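Local coordinates for CYTH domain-containing protein (Pyrococcus horikoshii, PDB 2DC4), which is of unknown function but, as a CYTH-family member with an antiparallel barrel, probably binds a triphosphate-bearing or polyphosphate ligand together with divalent metal ions, at residues 4-9 against 121-126; 65-70 against 156-161; 98-103 against 113-118. One frame throughout, in Å; residues are numbered along the deposited sequence.

Interaction 1: 4-9 against 121-126; sequences EVKFRV and GDFLDI
Lys6 holds CG anti to its backbone N (chi1 -176°), and across the strand pair Phe123 sets CG beside its own N (chi1 -57°); these torsions lead the lysine chain and the phenyl ring off on the sheet face they already share with Arg8 and Asp125. There Lys6 CD passes 3.9 Å from Phe123 CD2. Arg8 runs alongside the same ring: its NE stands 3.7 Å from Phe123 CE2, which lies over one guanidinium face near the rim. The two planes are turned 51° apart and NH2 reaches the ring edge, a packing contact rather than a parallel stack; the polar end of Arg8 pairs with Glu155. Asp125 runs beside Lys6, with Asp125 OD1 3.1 Å from Lys6 CB. The two charged ends are close but not in contact, and each has a hydrogen bond outside the pair: Lys6 NZ to Lys157 O, Asp125 OD2 to Tyr159 OH. An alanine in place of Phe123 would probably open a gap beside Lys6 CD and leave the Arg8 guanidinium, without the ring at its face, freer to turn.

The backbones pair antiparallel, as Ile126 N to Val5 O (2.9 Å) and Leu124 N to Phe7 O (2.8 Å) attest, and Val9 N to Asp122 O (3.1 Å) extends the ladder. On the opposite face Phe7 CE1 packs against Ile126 CD1 at 3.7 Å. Glu4 and Lys6, with Glu2, match the ExExK signature of CYTH proteins, consistent with a face turned into the tunnel. Strands 2-8 and 121-128 meet here to close the barrel; the face of Val5, Phe7, Leu124 and Ile126 is covered by helices 133-146 and 11-21, while strand 110-117 flanks 121-128.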
loop_
_atom_site.group_PDB
_atom_site.type_symbol
_atom_site.label_atom_id
_atom_site.label_comp_id
_atom_site.label_asym_id
_atom_site.label_seq_id
_atom_site.Cartn_x
_atom_site.Cartn_y
_atom_site.Cartn_z
ATOM N N GLU A 4 3.429 6.742 -23.703
ATOM C CA GLU A 4 3.623 5.447 -24.323
ATOM C C GLU A 4 2.599 5.121 -25.397
ATOM O O GLU A 4 1.459 5.577 -25.347
ATOM C CB GLU A 4 3.591 4.360 -23.252
ATOM C CG GLU A 4 2.385 4.436 -22.335
ATOM C CD GLU A 4 2.307 3.263 -21.378
ATOM O OE1 GLU A 4 3.339 2.933 -20.758
ATOM O OE2 GLU A 4 1.213 2.677 -21.240
ATOM N N VAL A 5 3.029 4.335 -26.378
ATOM C CA VAL A 5 2.156 3.901 -27.455
ATOM C C VAL A 5 2.214 2.379 -27.471
ATOM O O VAL A 5 3.290 1.788 -27.371
ATOM C CB VAL A 5 2.617 4.445 -28.817
ATOM C CG1 VAL A 5 1.645 4.013 -29.905
ATOM C CG2 VAL A 5 2.699 5.965 -28.756
ATOM N N LYS A 6 1.049 1.757 -27.590
ATOM C CA LYS A 6 0.935 0.304 -27.596
ATOM C C LYS A 6 0.675 -0.192 -29.012
ATOM O O LYS A 6 -0.090 0.423 -29.755
ATOM C CB LYS A 6 -0.221 -0.125 -26.686
ATOM C CG LYS A 6 -0.381 -1.635 -26.530
ATOM C CD LYS A 6 -1.627 -1.982 -25.715
ATOM C CE LYS A 6 -1.576 -1.378 -24.323
ATOM N NZ LYS A 6 -2.801 -1.710 -23.540
ATOM N N PHE A 7 1.307 -1.305 -29.372
ATOM C CA PHE A 7 1.143 -1.895 -30.700
ATOM C C PHE A 7 0.796 -3.376 -30.625
ATOM O O PHE A 7 1.320 -4.107 -29.782
ATOM C CB PHE A 7 2.429 -1.756 -31.526
ATOM C CG PHE A 7 2.889 -0.338 -31.715
ATOM C CD1 PHE A 7 3.624 0.308 -30.725
ATOM C CD2 PHE A 7 2.596 0.347 -32.888
ATOM C CE1 PHE A 7 4.065 1.618 -30.901
ATOM C CE2 PHE A 7 3.035 1.659 -33.076
ATOM C CZ PHE A 7 3.771 2.296 -32.081
ATOM N N ARG A 8 -0.085 -3.822 -31.517
ATOM C CA ARG A 8 -0.445 -5.235 -31.568
ATOM C C ARG A 8 0.663 -5.794 -32.454
ATOM O O ARG A 8 0.901 -5.287 -33.553
ATOM C CB ARG A 8 -1.819 -5.409 -32.223
ATOM C CG ARG A 8 -2.656 -6.531 -31.643
ATOM C CD ARG A 8 -4.140 -6.271 -31.893
ATOM N NE ARG A 8 -4.970 -6.950 -30.905
ATOM C CZ ARG A 8 -6.080 -6.437 -30.391
ATOM N NH1 ARG A 8 -6.496 -5.242 -30.772
ATOM N NH2 ARG A 8 -6.766 -7.106 -29.481
ATOM N N VAL A 9 1.354 -6.826 -31.986
ATOM C CA VAL A 9 2.477 -7.354 -32.747
ATOM C C VAL A 9 2.608 -8.866 -32.771
ATOM O O VAL A 9 1.901 -9.578 -32.059
ATOM C CB VAL A 9 3.806 -6.847 -32.164
ATOM C CG1 VAL A 9 3.829 -5.335 -32.117
ATOM C CG2 VAL A 9 3.997 -7.438 -30.767
ATOM N N GLY A 121 -3.491 -11.434 -26.208
ATOM C CA GLY A 121 -2.574 -11.518 -27.331
ATOM C C GLY A 121 -1.218 -10.906 -27.029
ATOM O O GLY A 121 -0.886 -10.682 -25.865
ATOM N N ASP A 122 -0.440 -10.623 -28.070
ATOM C CA ASP A 122 0.888 -10.042 -27.879
ATOM C C ASP A 122 0.918 -8.563 -28.241
ATOM O O ASP A 122 0.433 -8.152 -29.295
ATOM C CB ASP A 122 1.920 -10.816 -28.700
ATOM C CG ASP A 122 1.957 -12.291 -28.338
ATOM O OD1 ASP A 122 1.937 -12.604 -27.131
ATOM O OD2 ASP A 122 2.012 -13.137 -29.255
ATOM N N PHE A 123 1.503 -7.763 -27.355
ATOM C CA PHE A 123 1.568 -6.326 -27.565
ATOM C C PHE A 123 2.933 -5.787 -27.200
ATOM O O PHE A 123 3.646 -6.369 -26.383
ATOM C CB PHE A 123 0.524 -5.611 -26.701
ATOM C CG PHE A 123 -0.886 -6.076 -26.936
ATOM C CD1 PHE A 123 -1.357 -7.244 -26.348
ATOM C CD2 PHE A 123 -1.734 -5.349 -27.761
ATOM C CE1 PHE A 123 -2.660 -7.679 -26.583
ATOM C CE2 PHE A 123 -3.033 -5.775 -28.003
ATOM C CZ PHE A 123 -3.498 -6.938 -27.416
ATOM N N LEU A 124 3.290 -4.670 -27.821
ATOM C CA LEU A 124 4.557 -4.019 -27.525
ATOM C C LEU A 124 4.228 -2.610 -27.086
ATOM O O LEU A 124 3.539 -1.882 -27.797
ATOM C CB LEU A 124 5.465 -3.940 -28.760
ATOM C CG LEU A 124 6.679 -3.011 -28.564
ATOM C CD1 LEU A 124 7.663 -3.647 -27.591
ATOM C CD2 LEU A 124 7.363 -2.733 -29.900
ATOM N N ASP A 125 4.690 -2.230 -25.901
ATOM C CA ASP A 125 4.481 -0.877 -25.430
ATOM C C ASP A 125 5.826 -0.186 -25.595
ATOM O O ASP A 125 6.854 -0.715 -25.171
ATOM C CB ASP A 125 4.086 -0.853 -23.949
ATOM C CG ASP A 125 2.623 -1.168 -23.728
ATOM O OD1 ASP A 125 1.773 -0.479 -24.331
ATOM O OD2 ASP A 125 2.316 -2.090 -22.946
ATOM N N ILE A 126 5.828 0.968 -26.249
ATOM C CA ILE A 126 7.061 1.724 -26.410
ATOM C C ILE A 126 6.868 2.943 -25.521
ATOM O O ILE A 126 5.967 3.760 -25.742
ATOM C CB ILE A 126 7.299 2.168 -27.869
ATOM C CG1 ILE A 126 7.330 0.943 -28.790
ATOM C CG2 ILE A 126 8.624 2.936 -27.961
ATOM C CD1 ILE A 126 7.657 1.281 -30.252
#

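Interaction 2: 65-70 against 156-161; sequences KRNEEF and PKLYIE
Asn67 reaches over to Pro156 and Leu158 with CB, CG and ND2. CB starts 3.2 Å from Pro156 O and close to Leu158 CD2. CG, placed beside the backbone N (chi1 -73°), also lies against Pro156 O and comes within 3.9 Å of Leu158 CD2, the two side chains crossing at about a right angle. At the tip, ND2 donates to Pro156 O at 2.7 Å with a nearly straight N-H (163°); the oxygen lies in the amide plane of Asn67, whereas the donor stands 44° above the carbonyl plane. This bond probably limits how the amide turns. Leu158 CD2 also meets the edge of the Phe70 ring, 4.0 Å from Phe70 CE2, as the two side chains run antiparallel past one another.

Leu158 is the N-cap of helix 159-162: its N donates to Glu161 OE1 at 3.0 Å, and Glu161 N bonds Leu158 O. That side-chain bond to the N-cap amide is one half of a capping box. The contact ties the turn before strand 69-76 to the start of the C-terminal helix, whose Tyr159 packs inward on Val98 and Lys100, consistent with a helix that partly plugs the tunnel of a CYTH barrel.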
loop_
_atom_site.group_PDB
_atom_site.type_symbol
_atom_site.label_atom_id
_atom_site.label_comp_id
_atom_site.label_asym_id
_atom_site.label_seq_id
_atom_site.Cartn_x
_atom_site.Cartn_y
_atom_site.Cartn_z
ATOM N N LYS A 65 -7.052 11.189 -24.925
ATOM C CA LYS A 65 -8.084 10.290 -25.430
ATOM C C LYS A 65 -7.545 9.124 -26.260
ATOM O O LYS A 65 -8.316 8.313 -26.773
ATOM C CB LYS A 65 -9.123 11.077 -26.239
ATOM C CG LYS A 65 -9.918 12.090 -25.417
ATOM C CD LYS A 65 -10.653 11.424 -24.257
ATOM C CE LYS A 65 -11.501 12.426 -23.483
ATOM N NZ LYS A 65 -10.690 13.528 -22.891
ATOM N N ARG A 66 -6.225 9.039 -26.387
ATOM C CA ARG A 66 -5.604 7.955 -27.141
ATOM C C ARG A 66 -4.962 6.963 -26.178
ATOM O O ARG A 66 -4.322 6.002 -26.602
ATOM C CB ARG A 66 -4.531 8.500 -28.084
ATOM C CG ARG A 66 -5.024 9.543 -29.076
ATOM C CD ARG A 66 -3.883 10.037 -29.955
ATOM N NE ARG A 66 -3.437 9.026 -30.910
ATOM C CZ ARG A 66 -4.181 8.565 -31.913
ATOM N NH1 ARG A 66 -5.414 9.024 -32.093
ATOM N NH2 ARG A 66 -3.695 7.648 -32.738
ATOM N N ASN A 67 -5.138 7.203 -24.881
ATOM C CA ASN A 67 -4.555 6.335 -23.860
ATOM C C ASN A 67 -3.036 6.292 -24.022
ATOM O O ASN A 67 -2.418 5.241 -23.858
ATOM C CB ASN A 67 -5.132 4.918 -23.975
ATOM C CG ASN A 67 -6.570 4.828 -23.501
ATOM O OD1 ASN A 67 -7.071 5.730 -22.823
ATOM N ND2 ASN A 67 -7.249 3.747 -23.866
ATOM N N GLU A 68 -2.438 7.439 -24.328
ATOM C CA GLU A 68 -0.995 7.525 -24.524
ATOM C C GLU A 68 -0.269 8.366 -23.480
ATOM O O GLU A 68 0.958 8.345 -23.408
ATOM C CB GLU A 68 -0.697 8.079 -25.924
ATOM C CG GLU A 68 -0.949 7.079 -27.044
ATOM C CD GLU A 68 -0.843 7.697 -28.430
ATOM O OE1 GLU A 68 -0.208 8.762 -28.572
ATOM O OE2 GLU A 68 -1.389 7.103 -29.383
ATOM N N GLU A 69 -1.024 9.105 -22.675
ATOM C CA GLU A 69 -0.430 9.951 -21.644
ATOM C C GLU A 69 -1.096 9.624 -20.318
ATOM O O GLU A 69 -2.321 9.586 -20.235
ATOM C CB GLU A 69 -0.644 11.429 -21.986
ATOM C CG GLU A 69 -0.272 11.789 -23.416
ATOM C CD GLU A 69 -0.458 13.267 -23.711
ATOM O OE1 GLU A 69 -1.399 13.870 -23.154
ATOM O OE2 GLU A 69 0.329 13.820 -24.508
ATOM N N PHE A 70 -0.293 9.376 -19.288
ATOM C CA PHE A 70 -0.841 9.033 -17.978
ATOM C C PHE A 70 -0.087 9.657 -16.818
ATOM O O PHE A 70 1.092 9.977 -16.920
ATOM C CB PHE A 70 -0.788 7.515 -17.712
ATOM C CG PHE A 70 -1.267 6.651 -18.839
ATOM C CD1 PHE A 70 -0.531 6.533 -20.013
ATOM C CD2 PHE A 70 -2.430 5.901 -18.700
ATOM C CE1 PHE A 70 -0.944 5.679 -21.028
ATOM C CE2 PHE A 70 -2.852 5.043 -19.712
ATOM C CZ PHE A 70 -2.106 4.932 -20.877
ATOM N N PRO A 156 -5.242 1.256 -28.970
ATOM C CA PRO A 156 -5.578 2.256 -27.951
ATOM C C PRO A 156 -6.090 1.684 -26.629
ATOM O O PRO A 156 -5.837 2.243 -25.563
ATOM C CB PRO A 156 -6.649 3.111 -28.637
ATOM C CG PRO A 156 -6.524 2.776 -30.104
ATOM C CD PRO A 156 -6.192 1.320 -30.088
ATOM N N LYS A 157 -6.808 0.570 -26.701
ATOM C CA LYS A 157 -7.380 -0.032 -25.504
ATOM C C LYS A 157 -6.379 -0.437 -24.430
ATOM O O LYS A 157 -5.258 -0.851 -24.722
ATOM C CB LYS A 157 -8.226 -1.249 -25.882
ATOM C CG LYS A 157 -9.483 -0.918 -26.676
ATOM C CD LYS A 157 -10.304 -2.176 -26.937
ATOM C CE LYS A 157 -11.642 -1.847 -27.577
ATOM N NZ LYS A 157 -12.480 -3.068 -27.764
ATOM N N LEU A 158 -6.806 -0.310 -23.178
ATOM C CA LEU A 158 -5.977 -0.684 -22.037
ATOM C C LEU A 158 -6.038 -2.201 -21.898
ATOM O O LEU A 158 -6.982 -2.831 -22.360
ATOM C CB LEU A 158 -6.524 -0.032 -20.767
ATOM C CG LEU A 158 -6.715 1.483 -20.836
ATOM C CD1 LEU A 158 -7.424 1.969 -19.576
ATOM C CD2 LEU A 158 -5.362 2.160 -20.998
ATOM N N TYR A 159 -5.037 -2.788 -21.253
ATOM C CA TYR A 159 -5.013 -4.230 -21.077
ATOM C C TYR A 159 -6.235 -4.757 -20.341
ATOM O O TYR A 159 -6.728 -5.837 -20.654
ATOM C CB TYR A 159 -3.735 -4.651 -20.347
ATOM C CG TYR A 159 -2.509 -4.565 -21.223
ATOM C CD1 TYR A 159 -1.360 -3.903 -20.793
ATOM C CD2 TYR A 159 -2.508 -5.125 -22.501
ATOM C CE1 TYR A 159 -0.237 -3.793 -21.627
ATOM C CE2 TYR A 159 -1.399 -5.025 -23.333
ATOM C CZ TYR A 159 -0.270 -4.356 -22.892
ATOM O OH TYR A 159 0.816 -4.233 -23.735
ATOM N N ILE A 160 -6.731 -3.998 -19.369
ATOM C CA ILE A 160 -7.899 -4.443 -18.621
ATOM C C ILE A 160 -9.144 -4.465 -19.526
ATOM O O ILE A 160 -10.099 -5.196 -19.264
ATOM C CB ILE A 160 -8.118 -3.554 -17.353
ATOM C CG1 ILE A 160 -9.252 -4.124 -16.493
ATOM C CG2 ILE A 160 -8.400 -2.112 -17.757
ATOM C CD1 ILE A 160 -9.016 -5.555 -16.016
ATOM N N GLU A 161 -9.115 -3.688 -20.608
ATOM C CA GLU A 161 -10.233 -3.657 -21.558
ATOM C C GLU A 161 -10.043 -4.711 -22.659
ATOM O O GLU A 161 -11.003 -5.114 -23.317
ATOM C CB GLU A 161 -10.348 -2.275 -22.220
ATOM C CG GLU A 161 -10.469 -1.093 -21.260
ATOM C CD GLU A 161 -10.556 0.251 -21.980
ATOM O OE1 GLU A 161 -9.686 0.547 -22.835
ATOM O OE2 GLU A 161 -11.499 1.021 -21.685
#

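Interaction 3: 98-103 against 113-118; sequences VKKRRW and ELNRVE
Arg102 and Asn115 run alongside each other, both heading off the same face of the sheet, their guanidinium and amide planes 53° apart. A bend at chi3 (-71°) sets Arg102 NE where it donates to Asn115 OD1 at 2.8 Å; the donor sits on a lone pair, and OD1 lies in the guanidinium plane. Glu113 approaches from another direction: its carboxylate stacks over one guanidinium face, the planes only 27° apart, with OE1 above the centre at 3.5 Å from Arg102 CZ. The salt bridge from Arg102 NH1 to Glu113 OE2, 3.2 Å, therefore rests on charge, since no N-H points at the oxygen.

Lys100 crosses Asn115, its CD 3.3 Å from Asn115 OD1, before NZ goes on to Gln31. On the other face Trp103 CZ3 lies 3.6 Å from Arg116 CG, the indole and guanidinium planes steeply inclined; the tip of Arg116 pairs with Asp122. Backbone bonds such as Trp103 N to Leu114 O, 2.8 Å, set the register. This is the antiparallel beta hairpin of strands 94-107 and 110-117. Its face of Lys100, Arg102 and Asn115, with Val117 among them, is consistent with the lining of the tunnel that gives the triphosphate tunnel enzymes of the CYTH fold their name.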
loop_
_atom_site.group_PDB
_atom_site.type_symbol
_atom_site.label_atom_id
_atom_site.label_comp_id
_atom_site.label_asym_id
_atom_site.label_seq_id
_atom_site.Cartn_x
_atom_site.Cartn_y
_atom_site.Cartn_z
ATOM N N VAL A 98 -5.381 -9.163 -14.991
ATOM C CA VAL A 98 -4.562 -9.244 -16.194
ATOM C C VAL A 98 -3.290 -10.006 -15.872
ATOM O O VAL A 98 -2.564 -9.649 -14.944
ATOM C CB VAL A 98 -4.166 -7.846 -16.726
ATOM C CG1 VAL A 98 -3.252 -7.999 -17.942
ATOM C CG2 VAL A 98 -5.408 -7.045 -17.092
ATOM N N LYS A 99 -3.023 -11.056 -16.641
ATOM C CA LYS A 99 -1.830 -11.861 -16.441
ATOM C C LYS A 99 -0.985 -11.786 -17.697
ATOM O O LYS A 99 -1.481 -12.004 -18.804
ATOM C CB LYS A 99 -2.204 -13.315 -16.156
ATOM C CG LYS A 99 -3.010 -13.500 -14.878
ATOM C CD LYS A 99 -3.336 -14.969 -14.632
ATOM C CE LYS A 99 -2.076 -15.798 -14.426
ATOM N NZ LYS A 99 -1.279 -15.322 -13.259
ATOM N N LYS A 100 0.293 -11.477 -17.538
ATOM C CA LYS A 100 1.147 -11.377 -18.707
ATOM C C LYS A 100 2.595 -11.706 -18.403
ATOM O O LYS A 100 3.019 -11.699 -17.248
ATOM C CB LYS A 100 1.070 -9.961 -19.277
ATOM C CG LYS A 100 1.875 -8.946 -18.472
ATOM C CD LYS A 100 1.920 -7.585 -19.159
ATOM C CE LYS A 100 0.729 -6.711 -18.793
ATOM N NZ LYS A 100 0.834 -6.193 -17.391
ATOM N N ARG A 101 3.344 -12.011 -19.456
ATOM C CA ARG A 101 4.765 -12.282 -19.330
ATOM C C ARG A 101 5.382 -11.128 -20.115
ATOM O O ARG A 101 5.143 -10.987 -21.312
ATOM C CB ARG A 101 5.113 -13.625 -19.966
ATOM C CG ARG A 101 6.432 -14.199 -19.504
ATOM C CD ARG A 101 6.330 -15.713 -19.349
ATOM N NE ARG A 101 7.475 -16.278 -18.641
ATOM C CZ ARG A 101 8.670 -16.481 -19.187
ATOM N NH1 ARG A 101 8.884 -16.168 -20.457
ATOM N NH2 ARG A 101 9.650 -17.003 -18.463
ATOM N N ARG A 102 6.160 -10.292 -19.431
ATOM C CA ARG A 102 6.763 -9.120 -20.055
ATOM C C ARG A 102 8.274 -9.188 -20.246
ATOM O O ARG A 102 9.022 -9.490 -19.313
ATOM C CB ARG A 102 6.411 -7.878 -19.227
ATOM C CG ARG A 102 7.077 -6.584 -19.690
ATOM C CD ARG A 102 6.644 -5.411 -18.812
ATOM N NE ARG A 102 5.249 -5.047 -19.047
ATOM C CZ ARG A 102 4.579 -4.130 -18.352
ATOM N NH1 ARG A 102 5.171 -3.471 -17.365
ATOM N NH2 ARG A 102 3.312 -3.870 -18.645
ATOM N N TRP A 103 8.707 -8.915 -21.476
ATOM C CA TRP A 103 10.116 -8.876 -21.849
ATOM C C TRP A 103 10.469 -7.392 -21.882
ATOM O O TRP A 103 9.871 -6.629 -22.641
ATOM C CB TRP A 103 10.310 -9.469 -23.245
ATOM C CG TRP A 103 10.530 -10.939 -23.260
ATOM C CD1 TRP A 103 11.718 -11.587 -23.447
ATOM C CD2 TRP A 103 9.542 -11.954 -23.093
ATOM N NE1 TRP A 103 11.528 -12.941 -23.408
ATOM C CE2 TRP A 103 10.200 -13.198 -23.191
ATOM C CE3 TRP A 103 8.160 -11.937 -22.868
ATOM C CZ2 TRP A 103 9.527 -14.414 -23.074
ATOM C CZ3 TRP A 103 7.486 -13.149 -22.753
ATOM C CH2 TRP A 103 8.172 -14.370 -22.856
ATOM N N GLU A 113 8.441 -2.721 -23.808
ATOM C CA GLU A 113 7.817 -3.730 -22.963
ATOM C C GLU A 113 7.055 -4.637 -23.916
ATOM O O GLU A 113 6.000 -4.263 -24.424
ATOM C CB GLU A 113 6.854 -3.098 -21.953
ATOM C CG GLU A 113 7.490 -2.011 -21.081
ATOM C CD GLU A 113 6.567 -1.514 -19.985
ATOM O OE1 GLU A 113 5.366 -1.298 -20.254
ATOM O OE2 GLU A 113 7.050 -1.322 -18.852
ATOM N N LEU A 114 7.611 -5.818 -24.170
ATOM C CA LEU A 114 6.989 -6.787 -25.071
ATOM C C LEU A 114 6.169 -7.713 -24.198
ATOM O O LEU A 114 6.717 -8.505 -23.431
ATOM C CB LEU A 114 8.068 -7.562 -25.831
ATOM C CG LEU A 114 7.593 -8.572 -26.875
ATOM C CD1 LEU A 114 6.572 -7.915 -27.803
ATOM C CD2 LEU A 114 8.794 -9.081 -27.663
ATOM N N ASN A 115 4.851 -7.612 -24.332
ATOM C CA ASN A 115 3.937 -8.382 -23.504
ATOM C C ASN A 115 3.165 -9.510 -24.157
ATOM O O ASN A 115 2.549 -9.322 -25.205
ATOM C CB ASN A 115 2.911 -7.443 -22.881
ATOM C CG ASN A 115 3.550 -6.318 -22.112
ATOM O OD1 ASN A 115 4.280 -6.551 -21.154
ATOM N ND2 ASN A 115 3.281 -5.085 -22.531
ATOM N N ARG A 116 3.189 -10.676 -23.519
ATOM C CA ARG A 116 2.404 -11.810 -23.993
ATOM C C ARG A 116 1.303 -11.851 -22.937
ATOM O O ARG A 116 1.505 -12.344 -21.829
ATOM C CB ARG A 116 3.238 -13.092 -23.992
ATOM C CG ARG A 116 4.531 -12.943 -24.772
ATOM C CD ARG A 116 4.959 -14.233 -25.436
ATOM N NE ARG A 116 4.161 -14.513 -26.624
ATOM C CZ ARG A 116 4.358 -15.555 -27.425
ATOM N NH1 ARG A 116 5.326 -16.421 -27.158
ATOM N NH2 ARG A 116 3.604 -15.715 -28.504
ATOM N N VAL A 117 0.148 -11.300 -23.294
ATOM C CA VAL A 117 -0.989 -11.154 -22.367
ATOM C C VAL A 117 -2.012 -12.288 -22.486
ATOM O O VAL A 117 -2.619 -12.527 -23.529
ATOM C CB VAL A 117 -1.702 -9.830 -22.649
ATOM C CG1 VAL A 117 -2.773 -9.603 -21.581
ATOM C CG2 VAL A 117 -0.721 -8.681 -22.623
ATOM N N GLU A 118 -2.180 -13.022 -21.357
ATOM C CA GLU A 118 -3.186 -14.082 -21.307
ATOM C C GLU A 118 -4.583 -13.557 -21.716
ATOM O O GLU A 118 -5.033 -12.498 -21.290
ATOM C CB GLU A 118 -3.203 -14.684 -19.882
ATOM C CG GLU A 118 -2.001 -15.610 -19.610
ATOM C CD GLU A 118 -2.190 -16.397 -18.318
ATOM O OE1 GLU A 118 -1.194 -16.707 -17.673
ATOM O OE2 GLU A 118 -3.321 -16.784 -18.009
HETATM O O HOH W 1 -4.820 -12.018 -18.537
#

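The three contacts belong to one antiparallel barrel. Centre to centre, interaction 1 is about 11 Å from interaction 2 and 10 Å from interaction 3, and interactions 2 and 3 are about 16 Å apart. Along the chain interactions 1 and 2 interleave, and the hairpin of interaction 3 falls between the paired segments of both. Strand 121-128 joins interactions 1 and 3 through backbone bonds to strand 110-117, whereas neighbouring strands 2-8 and 69-76 link interactions 1 and 2. Tyr159 OH, probably bonded to both Asp125 and Asn115, connects all three. Together they probably hold the barrel seam, hairpin wall and C-terminal cover around one interior, as in triphosphate tunnel proteins.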